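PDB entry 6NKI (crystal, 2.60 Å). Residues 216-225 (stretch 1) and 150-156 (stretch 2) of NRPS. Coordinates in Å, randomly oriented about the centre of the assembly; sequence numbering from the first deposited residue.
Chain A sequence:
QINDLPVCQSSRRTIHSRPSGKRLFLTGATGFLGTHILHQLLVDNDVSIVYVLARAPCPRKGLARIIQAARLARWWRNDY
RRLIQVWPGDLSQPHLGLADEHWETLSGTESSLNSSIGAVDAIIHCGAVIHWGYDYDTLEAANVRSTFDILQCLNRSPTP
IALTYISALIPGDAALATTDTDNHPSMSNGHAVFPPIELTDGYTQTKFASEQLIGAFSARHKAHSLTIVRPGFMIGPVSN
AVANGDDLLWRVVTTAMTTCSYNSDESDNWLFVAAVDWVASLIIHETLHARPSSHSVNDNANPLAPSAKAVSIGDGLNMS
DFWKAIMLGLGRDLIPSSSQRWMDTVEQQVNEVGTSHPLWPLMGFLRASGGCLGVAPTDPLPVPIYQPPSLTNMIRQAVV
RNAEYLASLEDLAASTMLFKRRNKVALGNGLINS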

ATOM      1  N   ALA A 216      15.761 -28.569  -2.264  1.00173.00           N
ATOM      2  CA  ALA A 216      16.167 -29.827  -2.880  1.00179.77           C
ATOM      3  C   ALA A 216      15.188 -30.240  -3.966  1.00174.49           C
ATOM      4  O   ALA A 216      15.595 -30.760  -5.012  1.00179.14           O
ATOM      5  CB  ALA A 216      16.297 -30.922  -1.822  1.00184.87           C
ATOM      6  N   PHE A 217      13.898 -29.985  -3.755  1.00167.09           N
ATOM      7  CA  PHE A 217      12.927 -30.313  -4.786  1.00156.92           C
ATOM      8  C   PHE A 217      13.118 -29.432  -6.014  1.00148.14           C
ATOM      9  O   PHE A 217      13.065 -29.927  -7.148  1.00148.74           O
ATOM     10  CB  PHE A 217      11.511 -30.184  -4.229  1.00148.83           C
ATOM     11  CG  PHE A 217      10.425 -30.549  -5.211  1.00143.84           C
ATOM     12  CD1 PHE A 217      10.124 -31.873  -5.491  1.00148.09           C
ATOM     13  CD2 PHE A 217       9.708 -29.560  -5.858  1.00139.19           C
ATOM     14  CE1 PHE A 217       9.123 -32.198  -6.401  1.00150.83           C
ATOM     15  CE2 PHE A 217       8.710 -29.878  -6.771  1.00139.93           C
ATOM     16  CZ  PHE A 217       8.416 -31.194  -7.038  1.00144.52           C
ATOM     17  N   SER A 218      13.364 -28.126  -5.812  1.00137.75           N
ATOM     18  CA  SER A 218      13.486 -27.212  -6.948  1.00134.52           C
ATOM     19  C   SER A 218      14.695 -27.553  -7.815  1.00143.15           C
ATOM     20  O   SER A 218      14.559 -27.768  -9.027  1.00143.95           O
ATOM     21  CB  SER A 218      13.571 -25.762  -6.481  1.00124.66           C
ATOM     22  OG  SER A 218      13.766 -24.905  -7.597  1.00124.95           O
ATOM     23  N   ALA A 219      15.887 -27.614  -7.216  1.00152.45           N
ATOM     24  CA  ALA A 219      17.087 -27.911  -7.987  1.00161.25           C
ATOM     25  C   ALA A 219      16.953 -29.184  -8.812  1.00174.78           C
ATOM     26  O   ALA A 219      17.765 -29.398  -9.718  1.00181.88           O
ATOM     27  CB  ALA A 219      18.299 -28.010  -7.057  1.00158.94           C
ATOM     28  N   ARG A 220      15.936 -30.007  -8.539  1.00178.18           N
ATOM     29  CA  ARG A 220      15.710 -31.262  -9.238  1.00188.58           C
ATOM     30  C   ARG A 220      14.386 -31.338  -9.990  1.00183.76           C
ATOM     31  O   ARG A 220      14.252 -32.203 -10.862  1.00189.16           O
ATOM     32  CB  ARG A 220      15.784 -32.438  -8.249  1.00197.54           C
ATOM     33  CG  ARG A 220      17.205 -32.873  -7.902  1.00206.15           C
ATOM     34  CD  ARG A 220      17.832 -31.986  -6.836  1.00208.86           C
ATOM     35  NE  ARG A 220      19.082 -32.531  -6.311  1.00213.87           N
ATOM     36  CZ  ARG A 220      20.287 -32.266  -6.810  1.00219.19           C
ATOM     37  NH1 ARG A 220      21.366 -32.805  -6.262  1.00224.98           N
ATOM     38  NH2 ARG A 220      20.413 -31.470  -7.863  1.00219.04           N
ATOM     39  N   HIS A 221      13.410 -30.469  -9.691  1.00170.30           N
ATOM     40  CA  HIS A 221      12.090 -30.507 -10.339  1.00163.17           C
ATOM     41  C   HIS A 221      11.750 -29.129 -10.901  1.00157.42           C
ATOM     42  O   HIS A 221      10.947 -28.382 -10.335  1.00148.66           O
ATOM     43  CB  HIS A 221      11.033 -31.018  -9.375  1.00156.57           C
ATOM     44  CG  HIS A 221      11.127 -32.488  -9.130  1.00155.14           C
ATOM     45  ND1 HIS A 221      11.968 -33.034  -8.184  1.00154.94           N
ATOM     46  CD2 HIS A 221      10.517 -33.532  -9.738  1.00156.73           C
ATOM     47  CE1 HIS A 221      11.863 -34.350  -8.212  1.00158.27           C
ATOM     48  NE2 HIS A 221      10.990 -34.676  -9.146  1.00159.92           N
ATOM     49  N   LYS A 222      12.343 -28.823 -12.056  1.00162.10           N
ATOM     50  CA  LYS A 222      12.193 -27.542 -12.734  1.00165.29           C
ATOM     51  C   LYS A 222      10.805 -27.331 -13.345  1.00167.58           C
ATOM     52  O   LYS A 222      10.570 -26.257 -13.918  1.00170.02           O
ATOM     53  CB  LYS A 222      13.263 -27.410 -13.823  1.00171.27           C
ATOM     54  CG  LYS A 222      14.720 -27.407 -13.333  1.00176.29           C
ATOM     55  CD  LYS A 222      15.045 -26.165 -12.496  1.00178.90           C
ATOM     56  CE  LYS A 222      16.553 -25.986 -12.295  1.00182.31           C
ATOM     57  NZ  LYS A 222      17.181 -27.046 -11.457  1.00186.99           N
ATOM     58  N   ALA A 223       9.884 -28.291 -13.236  1.00169.43           N
ATOM     59  CA  ALA A 223       8.586 -28.218 -13.902  1.00161.38           C
ATOM     60  C   ALA A 223       7.471 -27.691 -13.008  1.00155.14           C
ATOM     61  O   ALA A 223       6.322 -27.609 -13.458  1.00155.79           O
ATOM     62  CB  ALA A 223       8.184 -29.593 -14.438  1.00160.13           C
ATOM     63  N   HIS A 224       7.769 -27.350 -11.756  1.00146.99           N
ATOM     64  CA  HIS A 224       6.789 -26.788 -10.838  1.00147.37           C
ATOM     65  C   HIS A 224       7.222 -25.381 -10.472  1.00134.35           C
ATOM     66  O   HIS A 224       8.359 -25.178 -10.034  1.00132.73           O
ATOM     67  CB  HIS A 224       6.650 -27.661  -9.592  1.00155.79           C
ATOM     68  CG  HIS A 224       6.000 -28.978  -9.867  1.00160.97           C
ATOM     69  ND1 HIS A 224       4.637 -29.116 -10.024  1.00160.87           N
ATOM     70  CD2 HIS A 224       6.528 -30.209 -10.055  1.00166.59           C
ATOM     71  CE1 HIS A 224       4.354 -30.381 -10.286  1.00165.34           C
ATOM     72  NE2 HIS A 224       5.483 -31.065 -10.307  1.00168.20           N
ATOM     73  N   SER A 225       6.333 -24.414 -10.677  1.00132.09           N
ATOM     74  CA  SER A 225       6.625 -23.054 -10.238  1.00121.71           C
ATOM     75  C   SER A 225       6.390 -22.998  -8.735  1.00114.36           C
ATOM     76  O   SER A 225       5.258 -23.168  -8.264  1.00 95.10           O
ATOM     77  CB  SER A 225       5.750 -22.039 -10.968  1.00113.74           C
ATOM     78  OG  SER A 225       4.418 -22.074 -10.486  1.00104.68           O
TER
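Stretch 2, residues 150-156: ILQCLNR

Stretch 2 packs on stretch 1 through a small, largely apolar side-chain contact, in which two leucines on one side of a helix meet the rings of Phe 217 and His 224 and no hydrogen bond crosses between the two segments.

Residues 150-156 are helical throughout, with backbone bonds such as Leu 154 N to Ile 150 O (3.1 Å) and Asn 155 N to Leu 151 O (3.1 Å). Stretch 1 begins as the last part of a helix and then leaves it, making a type I beta turn from His 221 to His 224. The two chains first run in the same general sense: Phe 217 CA lies 7.6 Å from Leu 151 CA, and His 221 CA lies 8.6 Å from Asn 155 CA, so a step of four residues on one side matches a step of four on the other. The turn then brings the chain back, placing His 224 CA 7.8 Å from Leu 154 CA. The backbones therefore stay well apart, and side chains fill the space between them.

Phe 217 is buried and points toward stretch 2, its chi1 in the t rotamer. Its CB lies 3.4 Å from Leu 151 CD1, while Leu 151 CD2 sits over one face of the ring, 4.1 Å from the ring centroid, in a CH-pi contact. A branched leucine suits this place because one methyl can meet the base of the aromatic side chain while the other covers its ring. Leu 154 adds a looser apolar contact, with its CD2 4.2 Å from Phe 217 CE2.

Leu 154 also serves the second ring. Its CB lies 3.9 Å from the centroid of the His 224 imidazole, over the face, and its CD2 comes within 3.4 Å of His 224 ND1. The flat face of a histidine can accept aliphatic packing while its nitrogens remain available at the ring edge; here ND1 is hydrogen-bonded elsewhere in the structure.

The polar contacts are looser. Asn 155, whose CA-to-CB bond points sideways, brings OD1 to 4.3 Å from His 221 NE2, too far for a hydrogen bond. The other ring nitrogen of His 221, ND1, makes a weak hydrogen bond of 3.5 Å to Phe 217 O, four residues earlier in the chain. Gln 152 and Arg 156 point away from stretch 1, as polar residues on another side of the helix can, leaving the leucines to make the apolar contact. In all, 306 Å² is buried, counting both sides.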

ATOM      1  N   ILE A 150       3.221 -32.652   0.633  1.00126.65           N
ATOM      2  CA  ILE A 150       2.809 -31.743  -0.444  1.00119.19           C
ATOM      3  C   ILE A 150       3.691 -31.893  -1.687  1.00120.46           C
ATOM      4  O   ILE A 150       3.184 -31.881  -2.817  1.00109.83           O
ATOM      5  CB  ILE A 150       2.765 -30.278   0.070  1.00114.25           C
ATOM      6  CG1 ILE A 150       1.421 -29.944   0.716  1.00108.55           C
ATOM      7  CG2 ILE A 150       3.073 -29.248  -1.014  1.00100.16           C
ATOM      8  CD1 ILE A 150       1.466 -28.703   1.481  1.00 95.91           C
ATOM      9  N   LEU A 151       5.010 -32.006  -1.515  1.00126.54           N
ATOM     10  CA  LEU A 151       5.852 -32.252  -2.686  1.00136.22           C
ATOM     11  C   LEU A 151       5.573 -33.622  -3.298  1.00146.20           C
ATOM     12  O   LEU A 151       5.617 -33.778  -4.524  1.00120.90           O
ATOM     13  CB  LEU A 151       7.332 -32.131  -2.336  1.00136.21           C
ATOM     14  CG  LEU A 151       7.802 -30.760  -1.876  1.00130.75           C
ATOM     15  CD1 LEU A 151       9.310 -30.848  -1.755  1.00114.14           C
ATOM     16  CD2 LEU A 151       7.340 -29.654  -2.840  1.00108.07           C
ATOM     17  N   GLN A 152       5.305 -34.631  -2.466  1.00153.02           N
ATOM     18  CA  GLN A 152       4.798 -35.890  -2.994  1.00165.25           C
ATOM     19  C   GLN A 152       3.614 -35.648  -3.907  1.00157.53           C
ATOM     20  O   GLN A 152       3.472 -36.294  -4.950  1.00166.28           O
ATOM     21  CB  GLN A 152       4.361 -36.822  -1.867  1.00183.17           C
ATOM     22  CG  GLN A 152       5.456 -37.481  -1.056  1.00190.69           C
ATOM     23  CD  GLN A 152       4.874 -38.312   0.066  1.00197.44           C
ATOM     24  OE1 GLN A 152       3.668 -38.271   0.326  1.00195.82           O
ATOM     25  NE2 GLN A 152       5.722 -39.089   0.722  1.00204.86           N
ATOM     26  N   CYS A 153       2.766 -34.704  -3.533  1.00147.97           N
ATOM     27  CA  CYS A 153       1.499 -34.540  -4.220  1.00140.14           C
ATOM     28  C   CYS A 153       1.701 -33.882  -5.585  1.00136.73           C
ATOM     29  O   CYS A 153       1.108 -34.313  -6.584  1.00138.81           O
ATOM     30  CB  CYS A 153       0.562 -33.727  -3.326  1.00129.29           C
ATOM     31  SG  CYS A 153      -1.199 -33.865  -3.670  1.00120.51           S
ATOM     32  N   LEU A 154       2.543 -32.840  -5.651  1.00133.86           N
ATOM     33  CA  LEU A 154       2.915 -32.265  -6.944  1.00129.77           C
ATOM     34  C   LEU A 154       3.507 -33.328  -7.868  1.00136.91           C
ATOM     35  O   LEU A 154       3.124 -33.433  -9.040  1.00123.02           O
ATOM     36  CB  LEU A 154       3.905 -31.101  -6.756  1.00128.97           C
ATOM     37  CG  LEU A 154       3.473 -29.633  -6.568  1.00121.88           C
ATOM     38  CD1 LEU A 154       2.718 -29.388  -5.265  1.00117.50           C
ATOM     39  CD2 LEU A 154       4.686 -28.689  -6.640  1.00105.97           C
ATOM     40  N   ASN A 155       4.432 -34.128  -7.341  1.00124.22           N
ATOM     41  CA  ASN A 155       5.166 -35.098  -8.148  1.00143.60           C
ATOM     42  C   ASN A 155       4.229 -36.066  -8.870  1.00133.51           C
ATOM     43  O   ASN A 155       4.367 -36.299 -10.075  1.00136.68           O
ATOM     44  CB  ASN A 155       6.130 -35.856  -7.243  1.00142.34           C
ATOM     45  CG  ASN A 155       7.126 -36.631  -8.009  1.00143.27           C
ATOM     46  OD1 ASN A 155       7.111 -36.605  -9.233  1.00142.86           O
ATOM     47  ND2 ASN A 155       8.008 -37.335  -7.308  1.00141.39           N
ATOM     48  N   ARG A 156       3.249 -36.611  -8.153  1.00133.30           N
ATOM     49  CA  ARG A 156       2.393 -37.657  -8.692  1.00144.52           C
ATOM     50  C   ARG A 156       1.317 -37.118  -9.631  1.00146.12           C
ATOM     51  O   ARG A 156       0.739 -37.892 -10.405  1.00152.85           O
ATOM     52  CB  ARG A 156       1.760 -38.419  -7.528  1.00147.28           C
ATOM     53  CG  ARG A 156       2.791 -39.066  -6.585  1.00150.18           C
ATOM     54  CD  ARG A 156       2.089 -39.742  -5.430  1.00150.15           C
ATOM     55  NE  ARG A 156       3.004 -40.157  -4.379  1.00152.19           N
ATOM     56  CZ  ARG A 156       2.611 -40.762  -3.262  1.00157.59           C
ATOM     57  NH1 ARG A 156       1.325 -41.029  -3.067  1.00157.21           N
ATOM     58  NH2 ARG A 156       3.502 -41.114  -2.346  1.00164.26           N
TER